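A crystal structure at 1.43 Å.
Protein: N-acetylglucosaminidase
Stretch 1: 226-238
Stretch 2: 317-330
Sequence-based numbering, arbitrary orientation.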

# COMPACT_ATOMS: atom_id res chain seq x y z
N PRO A 226 -10.68 -20.89 -6.21
CA PRO A 226 -12.02 -20.93 -6.82
C PRO A 226 -12.98 -20.01 -6.08
O PRO A 226 -12.94 -19.90 -4.85
CB PRO A 226 -12.43 -22.40 -6.66
CG PRO A 226 -11.15 -23.15 -6.45
CD PRO A 226 -10.23 -22.21 -5.73
N LYS A 227 -13.86 -19.35 -6.83
CA LYS A 227 -14.82 -18.44 -6.22
C LYS A 227 -15.65 -19.15 -5.16
O LYS A 227 -15.97 -18.56 -4.11
CB LYS A 227 -15.74 -17.86 -7.29
CG LYS A 227 -15.07 -16.84 -8.15
CD LYS A 227 -16.10 -15.95 -8.77
CE LYS A 227 -15.63 -14.53 -8.76
NZ LYS A 227 -14.30 -14.39 -9.41
N GLU A 228 -16.04 -20.40 -5.41
CA GLU A 228 -16.88 -21.12 -4.47
C GLU A 228 -16.19 -21.41 -3.15
O GLU A 228 -16.84 -21.89 -2.21
CB GLU A 228 -17.40 -22.42 -5.10
CG GLU A 228 -16.32 -23.46 -5.36
CD GLU A 228 -15.78 -23.40 -6.78
OE1 GLU A 228 -15.30 -24.44 -7.27
OE2 GLU A 228 -15.83 -22.31 -7.41
N LYS A 229 -14.89 -21.12 -3.04
CA LYS A 229 -14.17 -21.26 -1.78
C LYS A 229 -13.87 -19.93 -1.09
O LYS A 229 -13.21 -19.94 -0.05
CB LYS A 229 -12.85 -22.03 -1.99
CG LYS A 229 -13.03 -23.52 -2.21
CD LYS A 229 -11.69 -24.24 -2.13
CE LYS A 229 -11.90 -25.75 -2.19
NZ LYS A 229 -10.61 -26.49 -2.11
N ILE A 230 -14.31 -18.80 -1.63
CA ILE A 230 -13.95 -17.50 -1.07
C ILE A 230 -15.05 -17.02 -0.14
O ILE A 230 -16.19 -16.82 -0.57
CB ILE A 230 -13.66 -16.48 -2.18
CG1 ILE A 230 -12.41 -16.91 -2.94
CG2 ILE A 230 -13.48 -15.10 -1.56
CD1 ILE A 230 -12.01 -15.97 -4.06
N VAL A 231 -14.68 -16.78 1.11
CA VAL A 231 -15.55 -16.19 2.12
C VAL A 231 -14.98 -14.81 2.43
O VAL A 231 -13.80 -14.68 2.78
CB VAL A 231 -15.58 -17.08 3.38
CG1 VAL A 231 -16.27 -16.37 4.55
CG2 VAL A 231 -16.25 -18.42 3.07
N ILE A 232 -15.79 -13.76 2.26
CA ILE A 232 -15.30 -12.40 2.51
C ILE A 232 -15.54 -11.98 3.96
O ILE A 232 -16.22 -12.69 4.70
CB ILE A 232 -15.87 -11.36 1.52
CG1 ILE A 232 -17.39 -11.24 1.69
CG2 ILE A 232 -15.49 -11.74 0.10
CD1 ILE A 232 -18.00 -10.00 1.02
N GLY A 233 -14.99 -10.85 4.36
CA GLY A 233 -15.00 -10.43 5.76
C GLY A 233 -15.80 -9.18 6.03
O GLY A 233 -15.75 -8.21 5.25
N ALA A 234 -16.51 -9.18 7.16
CA ALA A 234 -17.20 -8.04 7.72
C ALA A 234 -16.68 -7.79 9.12
O ALA A 234 -16.33 -8.72 9.85
CB ALA A 234 -18.72 -8.27 7.81
N ALA A 235 -16.64 -6.52 9.51
CA ALA A 235 -16.07 -6.12 10.78
C ALA A 235 -17.17 -5.52 11.65
O ALA A 235 -17.88 -4.61 11.21
CB ALA A 235 -14.97 -5.08 10.57
N PHE A 236 -17.29 -6.03 12.87
CA PHE A 236 -18.21 -5.47 13.86
C PHE A 236 -17.56 -4.40 14.73
O PHE A 236 -17.98 -4.18 15.88
CB PHE A 236 -18.79 -6.59 14.73
CG PHE A 236 -19.76 -7.52 14.03
CD1 PHE A 236 -19.98 -7.48 12.67
CD2 PHE A 236 -20.45 -8.47 14.78
CE1 PHE A 236 -20.88 -8.35 12.06
CE2 PHE A 236 -21.35 -9.33 14.18
CZ PHE A 236 -21.56 -9.28 12.83
N TYR A 237 -16.55 -3.71 14.21
CA TYR A 237 -15.79 -2.72 14.97
C TYR A 237 -15.16 -1.75 13.97
O TYR A 237 -15.15 -2.00 12.76
CB TYR A 237 -14.68 -3.39 15.81
CG TYR A 237 -13.64 -3.99 14.90
CD1 TYR A 237 -13.85 -5.23 14.33
CD2 TYR A 237 -12.51 -3.27 14.53
CE1 TYR A 237 -12.94 -5.77 13.43
CE2 TYR A 237 -11.59 -3.80 13.64
CZ TYR A 237 -11.82 -5.05 13.10
OH TYR A 237 -10.93 -5.57 12.21
N SER A 238 -14.60 -0.67 14.50
CA SER A 238 -14.07 0.41 13.68
C SER A 238 -12.55 0.51 13.74
O SER A 238 -11.90 -0.00 14.65
CB SER A 238 -14.68 1.75 14.11
OG SER A 238 -14.26 2.14 15.41
N GLU A 317 -21.10 -15.03 -6.88
CA GLU A 317 -21.13 -16.47 -6.62
C GLU A 317 -19.98 -16.91 -5.72
O GLU A 317 -19.31 -17.92 -5.96
CB GLU A 317 -21.21 -17.28 -7.92
CG GLU A 317 -22.40 -16.85 -8.78
CD GLU A 317 -22.72 -17.80 -9.91
OE1 GLU A 317 -21.90 -18.71 -10.19
OE2 GLU A 317 -23.80 -17.65 -10.51
N LEU A 318 -19.76 -16.13 -4.66
CA LEU A 318 -18.76 -16.48 -3.65
C LEU A 318 -19.38 -17.42 -2.62
O LEU A 318 -20.58 -17.74 -2.67
CB LEU A 318 -18.21 -15.21 -3.01
CG LEU A 318 -17.69 -14.16 -3.98
CD1 LEU A 318 -17.11 -12.97 -3.23
CD2 LEU A 318 -16.66 -14.77 -4.92
N ALA A 319 -18.57 -17.87 -1.66
CA ALA A 319 -19.04 -18.86 -0.69
C ALA A 319 -19.90 -18.24 0.41
O ALA A 319 -20.83 -18.89 0.89
CB ALA A 319 -17.85 -19.60 -0.07
N GLY A 320 -19.60 -17.02 0.83
CA GLY A 320 -20.33 -16.43 1.94
C GLY A 320 -19.50 -15.36 2.63
O GLY A 320 -18.61 -14.76 2.02
N VAL A 321 -19.83 -15.12 3.90
CA VAL A 321 -19.28 -14.01 4.67
C VAL A 321 -18.91 -14.52 6.06
O VAL A 321 -19.62 -15.34 6.64
CB VAL A 321 -20.29 -12.85 4.80
CG1 VAL A 321 -19.68 -11.68 5.61
CG2 VAL A 321 -20.75 -12.38 3.42
N MET A 322 -17.79 -14.01 6.59
CA MET A 322 -17.44 -14.21 7.98
C MET A 322 -17.30 -12.85 8.67
O MET A 322 -17.14 -11.82 8.01
CB MET A 322 -16.15 -15.04 8.13
CG MET A 322 -14.92 -14.39 7.53
SD MET A 322 -14.17 -13.23 8.69
CE MET A 322 -12.56 -13.05 7.89
N PHE A 323 -17.36 -12.86 10.00
CA PHE A 323 -17.23 -11.61 10.74
C PHE A 323 -16.35 -11.75 11.97
O PHE A 323 -16.28 -12.81 12.60
CB PHE A 323 -18.60 -11.02 11.11
CG PHE A 323 -19.41 -11.86 12.06
CD1 PHE A 323 -19.23 -11.78 13.43
CD2 PHE A 323 -20.40 -12.71 11.57
CE1 PHE A 323 -20.00 -12.55 14.30
CE2 PHE A 323 -21.17 -13.47 12.43
CZ PHE A 323 -20.98 -13.39 13.79
N TRP A 324 -15.67 -10.66 12.30
CA TRP A 324 -14.95 -10.48 13.55
C TRP A 324 -15.60 -9.30 14.26
O TRP A 324 -15.64 -8.20 13.68
CB TRP A 324 -13.47 -10.15 13.30
CG TRP A 324 -12.75 -9.94 14.60
CD1 TRP A 324 -12.69 -8.79 15.34
CD2 TRP A 324 -12.06 -10.93 15.36
NE1 TRP A 324 -11.98 -9.01 16.49
CE2 TRP A 324 -11.59 -10.32 16.53
CE3 TRP A 324 -11.80 -12.29 15.15
CZ2 TRP A 324 -10.86 -11.01 17.49
CZ3 TRP A 324 -11.08 -12.97 16.10
CH2 TRP A 324 -10.62 -12.33 17.26
N GLU A 325 -16.11 -9.48 15.48
CA GLU A 325 -16.21 -10.73 16.24
C GLU A 325 -17.56 -10.64 17.00
O GLU A 325 -18.07 -9.54 17.22
CB GLU A 325 -15.04 -10.83 17.23
CG GLU A 325 -15.02 -12.08 18.12
CD GLU A 325 -15.76 -11.87 19.44
OE1 GLU A 325 -15.98 -10.70 19.81
OE2 GLU A 325 -16.13 -12.86 20.11
N TYR A 326 -18.10 -11.79 17.41
CA TYR A 326 -19.46 -11.88 17.96
C TYR A 326 -19.74 -10.84 19.05
O TYR A 326 -20.79 -10.18 19.04
CB TYR A 326 -19.68 -13.29 18.48
CG TYR A 326 -20.91 -13.49 19.34
CD1 TYR A 326 -22.13 -13.83 18.77
CD2 TYR A 326 -20.84 -13.38 20.72
CE1 TYR A 326 -23.25 -14.03 19.57
CE2 TYR A 326 -21.94 -13.57 21.51
CZ TYR A 326 -23.14 -13.89 20.94
OH TYR A 326 -24.24 -14.09 21.75
N GLY A 327 -18.83 -10.70 20.01
CA GLY A 327 -19.02 -9.83 21.15
C GLY A 327 -18.92 -8.34 20.88
O GLY A 327 -19.19 -7.53 21.77
N CYS A 328 -18.53 -7.95 19.67
CA CYS A 328 -18.35 -6.55 19.33
C CYS A 328 -19.66 -5.83 19.03
O CYS A 328 -19.65 -4.60 18.89
CB CYS A 328 -17.44 -6.41 18.11
SG CYS A 328 -15.79 -7.04 18.37
N ASP A 329 -20.76 -6.56 18.88
CA ASP A 329 -22.06 -5.95 18.58
C ASP A 329 -23.12 -6.54 19.49
O ASP A 329 -23.77 -7.53 19.13
CB ASP A 329 -22.44 -6.12 17.12
CG ASP A 329 -23.83 -5.57 16.84
OD1 ASP A 329 -24.24 -4.67 17.60
OD2 ASP A 329 -24.51 -6.04 15.91
N ARG A 330 -23.33 -5.91 20.64
CA ARG A 330 -24.38 -6.32 21.55
C ARG A 330 -25.77 -5.83 21.13
O ARG A 330 -26.75 -6.20 21.77
CB ARG A 330 -24.06 -5.87 22.97
CG ARG A 330 -22.67 -6.27 23.44
CD ARG A 330 -22.48 -6.03 24.93
NE ARG A 330 -22.54 -7.27 25.69
CZ ARG A 330 -23.03 -7.37 26.93
NH1 ARG A 330 -23.51 -6.30 27.55
NH2 ARG A 330 -23.06 -8.55 27.54

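Six backbone hydrogen bonds carry the polar part of this contact, and their alternation identifies the pairing as parallel. Stretch 1 bonds through every second residue, with Ile232 and Ala234 each both donating and accepting, Ile230 only accepting and Phe236 only donating. Ile232 N donates to Gly320 O at 3.0 Å (N-H...O angle 155°), and Ile232 O accepts from Met322 N at 2.8 Å (169°). Ala234 repeats the pattern one step on, with Ala234 N to Met322 O at 2.8 Å and Trp324 N to Ala234 O at 3.2 Å, both at 156°. The ladder ends in its straightest bond, Phe236 N to Trp324 O, at 2.8 Å and 176°. At its start, Ala319 N donates to Ile230 O at 2.8 Å and 149°. Gly320 N lies 3.7 Å from the same Ile230 O, is not bonded to it, and is left buried without a partner.

The register follows from these bonds: Ile232 sits beside Val321, Gly233 beside Met322, Ala234 beside Phe323 and Ala235 beside Trp324, with CA-CA distances of 4.7 to 5.3 Å. The strand axes, 230-235 and 320-324, run in the same general direction at 39° and approach to 4.4 Å. Between the conventional bonds, CA-H...O contacts use the same carbonyls: Phe323 CA lies 3.2 Å from Ala234 O, and Val321 CA 3.3 Å from Ile232 O. Gly320, with phi/psi of 156/-156, adopts a backbone in which a CB would be jammed against the preceding carbonyl oxygen.

Side chains alternate between the two faces of the sheet. On the face of Ile232 and Ala234, Ile232 CG1 meets Val321 CG2 at 3.9 Å and Ile232 CG2 meets Leu318 CD1 at 3.9 Å, while Ala234 CB lies 4.2 Å from Val321 CG1. These are aliphatic contacts at van der Waals range, in a buried setting. On the face of Val231, the valine spans two neighbors, with Val231 CG2 3.7 Å from Ala319 CB and Val231 CG1 3.8 Å from Met322 CG. Gly233 has no side chain on this face; an ideal CB there would come within 3.4 Å of Met322 CE, a tight approach.

Beyond the ladder, Phe236 has the largest area covered by the other stretch, 127 Å². Its ring and that of Phe323 form an offset stack, with centroids 4.3 Å apart, planes at 8° and Phe236 CE2 3.3 Å from Phe323 CD1. Phe323 CB also lies over the Phe236 ring, 4.0 Å from its centroid and 28° off the normal, a CH-pi contact. Phe236 CB packs at 3.6 Å against Cys328 CB, in the 3-10 segment that follows the cis peptide bond before Glu325. Next along, Tyr237 CE1 reaches Trp324 CD1 at 3.6 Å, with the tyrosine ring at 88° to the indole's five-membered ring. Altogether the two stretches bury 992 Å², summed over both sides.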